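Local structure of peptide chain release factor subunit 1 (Aeropyrum pernix, 3AGK) at residues Asn238-Asp241 and Tyr242-Lys246; Glu204-Ser207 and Asn208-Pro212. The protein probably directs termination of protein synthesis at the stop codons UAA, UAG and UGA, working with a partner subunit that binds GTP. All coordinates share one frame; numbering follows the deposited sequence.

Contact 1 of 2, residues Asn238-Asp241 and Tyr242-Lys246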
ATOM      1  N   ASN A 238      -5.459 -28.530   5.329  1.00 54.44           N
ATOM      2  CA  ASN A 238      -4.141 -28.213   4.777  1.00 50.51           C
ATOM      3  C   ASN A 238      -4.155 -27.055   3.796  1.00 46.92           C
ATOM      4  O   ASN A 238      -3.134 -26.733   3.173  1.00 55.72           O
ATOM      5  CB  ASN A 238      -3.554 -29.449   4.084  1.00 57.62           C
ATOM      6  CG  ASN A 238      -2.834 -30.349   5.046  1.00 66.49           C
ATOM      7  OD1 ASN A 238      -2.619 -29.975   6.207  1.00 66.22           O
ATOM      8  ND2 ASN A 238      -2.452 -31.548   4.583  1.00 63.24           N
ATOM      9  N   TYR A 239      -5.316 -26.432   3.657  1.00 41.07           N
ATOM     10  CA  TYR A 239      -5.527 -25.442   2.605  1.00 44.09           C
ATOM     11  C   TYR A 239      -4.547 -24.283   2.639  1.00 53.65           C
ATOM     12  O   TYR A 239      -3.994 -23.886   1.604  1.00 59.65           O
ATOM     13  CB  TYR A 239      -6.976 -24.960   2.653  1.00 34.45           C
ATOM     14  CG  TYR A 239      -7.911 -26.156   2.732  1.00 45.59           C
ATOM     15  CD1 TYR A 239      -8.639 -26.427   3.882  1.00 40.13           C
ATOM     16  CD2 TYR A 239      -8.009 -27.055   1.663  1.00 46.80           C
ATOM     17  CE1 TYR A 239      -9.471 -27.551   3.957  1.00 40.38           C
ATOM     18  CE2 TYR A 239      -8.848 -28.166   1.722  1.00 44.33           C
ATOM     19  CZ  TYR A 239      -9.567 -28.411   2.872  1.00 43.76           C
ATOM     20  OH  TYR A 239     -10.388 -29.501   2.946  1.00 51.52           O
ATOM     21  N   LEU A 240      -4.326 -23.748   3.829  1.00 48.18           N
ATOM     22  CA  LEU A 240      -3.523 -22.549   3.983  1.00 55.70           C
ATOM     23  C   LEU A 240      -2.047 -22.911   4.117  1.00 62.14           C
ATOM     24  O   LEU A 240      -1.678 -23.729   4.962  1.00 63.68           O
ATOM     25  CB  LEU A 240      -3.997 -21.790   5.214  1.00 55.91           C
ATOM     26  CG  LEU A 240      -3.796 -20.278   5.249  1.00 60.68           C
ATOM     27  CD1 LEU A 240      -4.421 -19.635   4.022  1.00 52.69           C
ATOM     28  CD2 LEU A 240      -4.377 -19.696   6.544  1.00 54.89           C
ATOM     29  N   ASP A 241      -1.205 -22.318   3.270  1.00 60.01           N
ATOM     30  CA  ASP A 241       0.245 -22.483   3.388  1.00 61.43           C
ATOM     31  C   ASP A 241       0.709 -22.299   4.841  1.00 54.45           C
ATOM     32  O   ASP A 241       0.257 -21.392   5.533  1.00 47.86           O
ATOM     33  CB  ASP A 241       0.986 -21.496   2.473  1.00 59.77           C
ATOM     34  CG  ASP A 241       2.507 -21.690   2.500  1.00 67.71           C
ATOM     35  OD1 ASP A 241       3.073 -22.089   1.464  1.00 67.82           O
ATOM     36  OD2 ASP A 241       3.143 -21.448   3.549  1.00 63.20           O
ATOM     37  N   TYR A 242       1.622 -23.159   5.281  1.00 48.53           N
ATOM     38  CA  TYR A 242       2.136 -23.127   6.644  1.00 47.13           C
ATOM     39  C   TYR A 242       2.759 -21.783   7.049  1.00 56.46           C
ATOM     40  O   TYR A 242       2.670 -21.394   8.217  1.00 60.72           O
ATOM     41  CB  TYR A 242       3.152 -24.254   6.867  1.00 50.06           C
ATOM     42  CG  TYR A 242       4.501 -24.005   6.223  1.00 60.66           C
ATOM     43  CD1 TYR A 242       4.720 -24.293   4.878  1.00 68.94           C
ATOM     44  CD2 TYR A 242       5.561 -23.497   6.961  1.00 61.87           C
ATOM     45  CE1 TYR A 242       5.962 -24.073   4.283  1.00 71.92           C
ATOM     46  CE2 TYR A 242       6.804 -23.273   6.379  1.00 69.22           C
ATOM     47  CZ  TYR A 242       6.997 -23.560   5.039  1.00 74.38           C
ATOM     48  OH  TYR A 242       8.227 -23.340   4.463  1.00 79.76           O
ATOM     49  N   ARG A 243       3.398 -21.081   6.106  1.00 56.17           N
ATOM     50  CA  ARG A 243       3.926 -19.741   6.408  1.00 55.05           C
ATOM     51  C   ARG A 243       2.823 -18.799   6.856  1.00 51.55           C
ATOM     52  O   ARG A 243       3.063 -17.912   7.672  1.00 52.71           O
ATOM     53  CB  ARG A 243       4.668 -19.123   5.226  1.00 48.41           C
ATOM     54  CG  ARG A 243       5.966 -19.815   4.896  1.00 51.29           C
ATOM     55  CD  ARG A 243       5.818 -20.583   3.618  1.00 61.66           C
ATOM     56  NE  ARG A 243       6.634 -20.027   2.553  1.00 67.17           N
ATOM     57  CZ  ARG A 243       6.536 -20.402   1.285  1.00 67.19           C
ATOM     58  NH1 ARG A 243       7.313 -19.857   0.361  1.00 73.46           N
ATOM     59  NH2 ARG A 243       5.648 -21.318   0.942  1.00 63.62           N
ATOM     60  N   LEU A 244       1.617 -18.984   6.317  1.00 46.55           N
ATOM     61  CA  LEU A 244       0.489 -18.158   6.733  1.00 49.26           C
ATOM     62  C   LEU A 244      -0.140 -18.702   8.017  1.00 50.86           C
ATOM     63  O   LEU A 244      -0.592 -17.945   8.888  1.00 44.21           O
ATOM     64  CB  LEU A 244      -0.553 -18.080   5.624  1.00 47.11           C
ATOM     65  CG  LEU A 244      -0.095 -17.429   4.319  1.00 45.59           C
ATOM     66  CD1 LEU A 244      -1.285 -17.222   3.395  1.00 35.35           C
ATOM     67  CD2 LEU A 244       0.588 -16.104   4.607  1.00 42.69           C
ATOM     68  N   LYS A 245      -0.177 -20.025   8.129  1.00 44.42           N
ATOM     69  CA  LYS A 245      -0.739 -20.633   9.315  1.00 42.69           C
ATOM     70  C   LYS A 245       0.009 -20.136  10.565  1.00 52.87           C
ATOM     71  O   LYS A 245      -0.603 -19.864  11.599  1.00 52.51           O
ATOM     72  CB  LYS A 245      -0.677 -22.149   9.206  1.00 45.61           C
ATOM     73  CG  LYS A 245      -1.925 -22.808   8.591  1.00 52.24           C
ATOM     74  CD  LYS A 245      -2.587 -23.665   9.679  1.00 63.27           C
ATOM     75  CE  LYS A 245      -3.645 -24.600   9.155  1.00 62.90           C
ATOM     76  NZ  LYS A 245      -3.079 -25.882   8.705  1.00 68.71           N
ATOM     77  N   LYS A 246       1.333 -20.016  10.451  1.00 54.07           N
ATOM     78  CA  LYS A 246       2.182 -19.545  11.549  1.00 54.83           C
ATOM     79  C   LYS A 246       1.734 -18.225  12.182  1.00 47.76           C
ATOM     80  O   LYS A 246       1.909 -18.017  13.382  1.00 52.62           O
ATOM     81  CB  LYS A 246       3.626 -19.383  11.070  1.00 56.79           C
ATOM     82  CG  LYS A 246       4.532 -18.744  12.108  1.00 64.39           C
ATOM     83  CD  LYS A 246       5.949 -18.603  11.605  1.00 66.50           C
ATOM     84  CE  LYS A 246       6.805 -17.886  12.629  1.00 72.21           C
ATOM     85  NZ  LYS A 246       8.234 -17.866  12.216  1.00 77.38           N
TER
HETATM   86  O   HOH W   1      -1.675 -26.132   6.200  1.00 56.76           O
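Asp241 and Arg243 meet at the start of the short helix that begins with Tyr242, where Asp241 is the N-cap of a helix in the second eRF1 domain. Carboxylate oxygen OD2 of Asp241 makes the capping bond, accepting from Arg243 N, a backbone donor of the first turn. The length of this bond is less certain, because OD2 sits too close to Arg243 CD in the model. With CG turned away from the backbone N of its own residue (chi1 -177°), Asp241 swings the carboxylate to the helix side.

Asp241 OD1 forms a salt bridge with Arg243 NH2 at 2.7 Å, approached at the guanidinium edge near its plane. The two flat groups are turned 50° apart, and as a hydrogen bond the pair is weak. The Arg243 chain, bent at chi2 and chi3, reaches past the Tyr242 ring, with CD 3.4 Å above the ring plane and offset toward the rim; NH1 pairs with Glu215.

Backbone bonds close the turn. Asp241 O accepts twice, from Lys245 N at 3.0 Å and from Leu244 N at 2.9 Å, the i+4 and i+3 amides sharing one acceptor.

Leu240 and Leu244 make the apolar contact, their side chains crossing at about a right angle, with Leu240 CG 3.9 Å from Leu244 CB. Both are buried, and Leu244 also packs on Leu210 and Val211 of helix 188-215.

Lys245 turns its ammonium back over the loop, where NZ bonds Gly237 O. The same NZ donates to a water at 2.9 Å, and that water donates in turn to Leu240 O at 2.7 Å.

Contact 2 of 2, residues Glu204-Ser207 and Asn208-Pro212; sequences EEAS and NLLVP
Glu204 O, Glu205 O, Ala206 O and Ser207 O accept in order from the amides of Asn208, Leu209, Leu210 and Val211, the alpha-helical i to i+4 ladder of helix 188-215, until Pro212, which has no N-H to give, kinks it; Ala206 O also takes a weak bond from Leu209 N.

On the face toward strands 152-159 and 162-170, Glu205 and Leu209 lie one turn apart. A bend at chi2 (60°) carries the Glu205 carboxylate forward along the helix, toward Leu209, bringing OE1 4.0 Å from Leu209 CD1. Leu209 reaches Ile155, Leu166 and Lys167, and the Glu205 side chain touches the same lysine. With an alanine here in place of Leu209 the isobutyl group is gone, which is likely to open a gap against Ile155 and Leu166 and leave the Glu205 chain without its apolar neighbour. Ala206 and Leu210 are buried against Ile155 too, though their own methyls touch only loosely.

Asn208 turns its amide back over the preceding turn, CG 3.3 Å from Glu204 O. OD1 faces that oxygen as a second acceptor, so no bond joins them. Ser207 OG bonds Gly203 O one turn earlier and also meets Asp241 N of the loop before helix 242-245, while Ser207 CB rests 4.1 Å from Val211 CG2. Pro212 CD comes 3.7 Å from Ser207 O.

Backbone bonds therefore carry most of the polar side of this contact. Ala206, Leu209, Leu210 and the Glu205 chain face the sheet, Val211 and again Leu210 pack on helix 242-245, and the Ser207 hydroxyl ties the helix main chain to the neighbouring loop.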
ATOM      1  N   GLU A 204      -4.885 -22.009  -2.074  1.00 43.17           N
ATOM      2  CA  GLU A 204      -3.896 -21.655  -3.092  1.00 44.36           C
ATOM      3  C   GLU A 204      -3.911 -20.174  -3.477  1.00 49.80           C
ATOM      4  O   GLU A 204      -2.865 -19.531  -3.567  1.00 57.07           O
ATOM      5  CB  GLU A 204      -4.108 -22.500  -4.345  1.00 41.20           C
ATOM      6  CG  GLU A 204      -3.534 -23.893  -4.234  1.00 58.47           C
ATOM      7  CD  GLU A 204      -3.942 -24.771  -5.410  1.00 66.40           C
ATOM      8  OE1 GLU A 204      -4.424 -24.202  -6.416  1.00 59.17           O
ATOM      9  OE2 GLU A 204      -3.798 -26.013  -5.306  1.00 70.55           O
ATOM     10  N   GLU A 205      -5.102 -19.650  -3.729  1.00 42.76           N
ATOM     11  CA  GLU A 205      -5.258 -18.248  -4.042  1.00 52.01           C
ATOM     12  C   GLU A 205      -4.681 -17.369  -2.908  1.00 49.25           C
ATOM     13  O   GLU A 205      -3.857 -16.492  -3.155  1.00 49.05           O
ATOM     14  CB  GLU A 205      -6.732 -17.936  -4.260  1.00 57.95           C
ATOM     15  CG  GLU A 205      -6.953 -16.629  -4.940  1.00 71.97           C
ATOM     16  CD  GLU A 205      -6.290 -16.589  -6.302  1.00 83.21           C
ATOM     17  OE1 GLU A 205      -5.182 -16.013  -6.406  1.00 80.71           O
ATOM     18  OE2 GLU A 205      -6.876 -17.150  -7.259  1.00 85.54           O
ATOM     19  N   ALA A 206      -5.100 -17.630  -1.670  1.00 39.94           N
ATOM     20  CA  ALA A 206      -4.610 -16.874  -0.516  1.00 42.09           C
ATOM     21  C   ALA A 206      -3.090 -16.941  -0.427  1.00 43.60           C
ATOM     22  O   ALA A 206      -2.417 -15.918  -0.303  1.00 45.69           O
ATOM     23  CB  ALA A 206      -5.240 -17.397   0.769  1.00 40.45           C
ATOM     24  N   SER A 207      -2.555 -18.156  -0.502  1.00 44.57           N
ATOM     25  CA  SER A 207      -1.110 -18.362  -0.439  1.00 48.74           C
ATOM     26  C   SER A 207      -0.322 -17.626  -1.536  1.00 52.84           C
ATOM     27  O   SER A 207       0.736 -17.033  -1.263  1.00 50.48           O
ATOM     28  CB  SER A 207      -0.780 -19.860  -0.435  1.00 54.90           C
ATOM     29  OG  SER A 207      -1.314 -20.502   0.721  1.00 59.92           O
ATOM     30  N   ASN A 208      -0.820 -17.659  -2.771  1.00 45.23           N
ATOM     31  CA  ASN A 208      -0.157 -16.926  -3.846  1.00 44.50           C
ATOM     32  C   ASN A 208      -0.121 -15.422  -3.577  1.00 47.37           C
ATOM     33  O   ASN A 208       0.848 -14.739  -3.920  1.00 50.52           O
ATOM     34  CB  ASN A 208      -0.835 -17.190  -5.185  1.00 46.56           C
ATOM     35  CG  ASN A 208      -0.566 -18.589  -5.708  1.00 59.30           C
ATOM     36  OD1 ASN A 208      -1.272 -19.063  -6.590  1.00 64.74           O
ATOM     37  ND2 ASN A 208       0.456 -19.260  -5.161  1.00 53.93           N
ATOM     38  N   LEU A 209      -1.186 -14.913  -2.969  1.00 43.44           N
ATOM     39  CA  LEU A 209      -1.286 -13.482  -2.686  1.00 51.43           C
ATOM     40  C   LEU A 209      -0.534 -13.047  -1.428  1.00 53.79           C
ATOM     41  O   LEU A 209       0.051 -11.971  -1.399  1.00 58.79           O
ATOM     42  CB  LEU A 209      -2.751 -13.067  -2.589  1.00 48.91           C
ATOM     43  CG  LEU A 209      -3.498 -13.149  -3.923  1.00 46.87           C
ATOM     44  CD1 LEU A 209      -4.987 -13.136  -3.689  1.00 40.61           C
ATOM     45  CD2 LEU A 209      -3.069 -12.005  -4.856  1.00 42.52           C
ATOM     46  N   LEU A 210      -0.540 -13.882  -0.395  1.00 50.48           N
ATOM     47  CA  LEU A 210      -0.105 -13.435   0.931  1.00 47.85           C
ATOM     48  C   LEU A 210       1.303 -13.899   1.323  1.00 48.78           C
ATOM     49  O   LEU A 210       2.036 -13.172   2.003  1.00 49.03           O
ATOM     50  CB  LEU A 210      -1.129 -13.853   2.002  1.00 43.69           C
ATOM     51  CG  LEU A 210      -2.268 -12.918   2.457  1.00 47.45           C
ATOM     52  CD1 LEU A 210      -2.422 -11.637   1.627  1.00 39.55           C
ATOM     53  CD2 LEU A 210      -3.611 -13.652   2.621  1.00 43.31           C
ATOM     54  N   VAL A 211       1.689 -15.093   0.890  1.00 45.73           N
ATOM     55  CA  VAL A 211       3.000 -15.639   1.257  1.00 50.97           C
ATOM     56  C   VAL A 211       4.209 -14.771   0.844  1.00 53.07           C
ATOM     57  O   VAL A 211       5.158 -14.637   1.606  1.00 51.29           O
ATOM     58  CB  VAL A 211       3.179 -17.091   0.754  1.00 51.72           C
ATOM     59  CG1 VAL A 211       4.669 -17.506   0.781  1.00 42.48           C
ATOM     60  CG2 VAL A 211       2.299 -18.051   1.569  1.00 44.38           C
ATOM     61  N   PRO A 212       4.193 -14.193  -0.368  1.00 54.26           N
ATOM     62  CA  PRO A 212       5.326 -13.314  -0.695  1.00 57.30           C
ATOM     63  C   PRO A 212       5.430 -12.148   0.294  1.00 64.44           C
ATOM     64  O   PRO A 212       6.525 -11.797   0.735  1.00 72.20           O
ATOM     65  CB  PRO A 212       4.975 -12.792  -2.086  1.00 51.74           C
ATOM     66  CG  PRO A 212       4.071 -13.840  -2.664  1.00 47.53           C
ATOM     67  CD  PRO A 212       3.270 -14.360  -1.502  1.00 47.02           C
TER

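In the fold
The two contacts lie in the second eRF1 domain, their centres about 10 Å apart, and touch directly: contact 1 packs against helix 188-215, the helix of contact 2. The polar link is a probable hydrogen bond from Asp241 N to Ser207 OG at 3.1 Å, joining the N-cap residue to the long helix. Packing adds to it: Leu244 CD1 lies 3.6 Å from Leu210 CB, and the guanidinium carbon Arg243 CZ lies 3.5 Å from Val211 CG1. The Gly-Gly-Gln motif, which in this family acts in release of the peptide, lies in the unmodelled loop before helix 188-215; both contacts involve the later part of that helix.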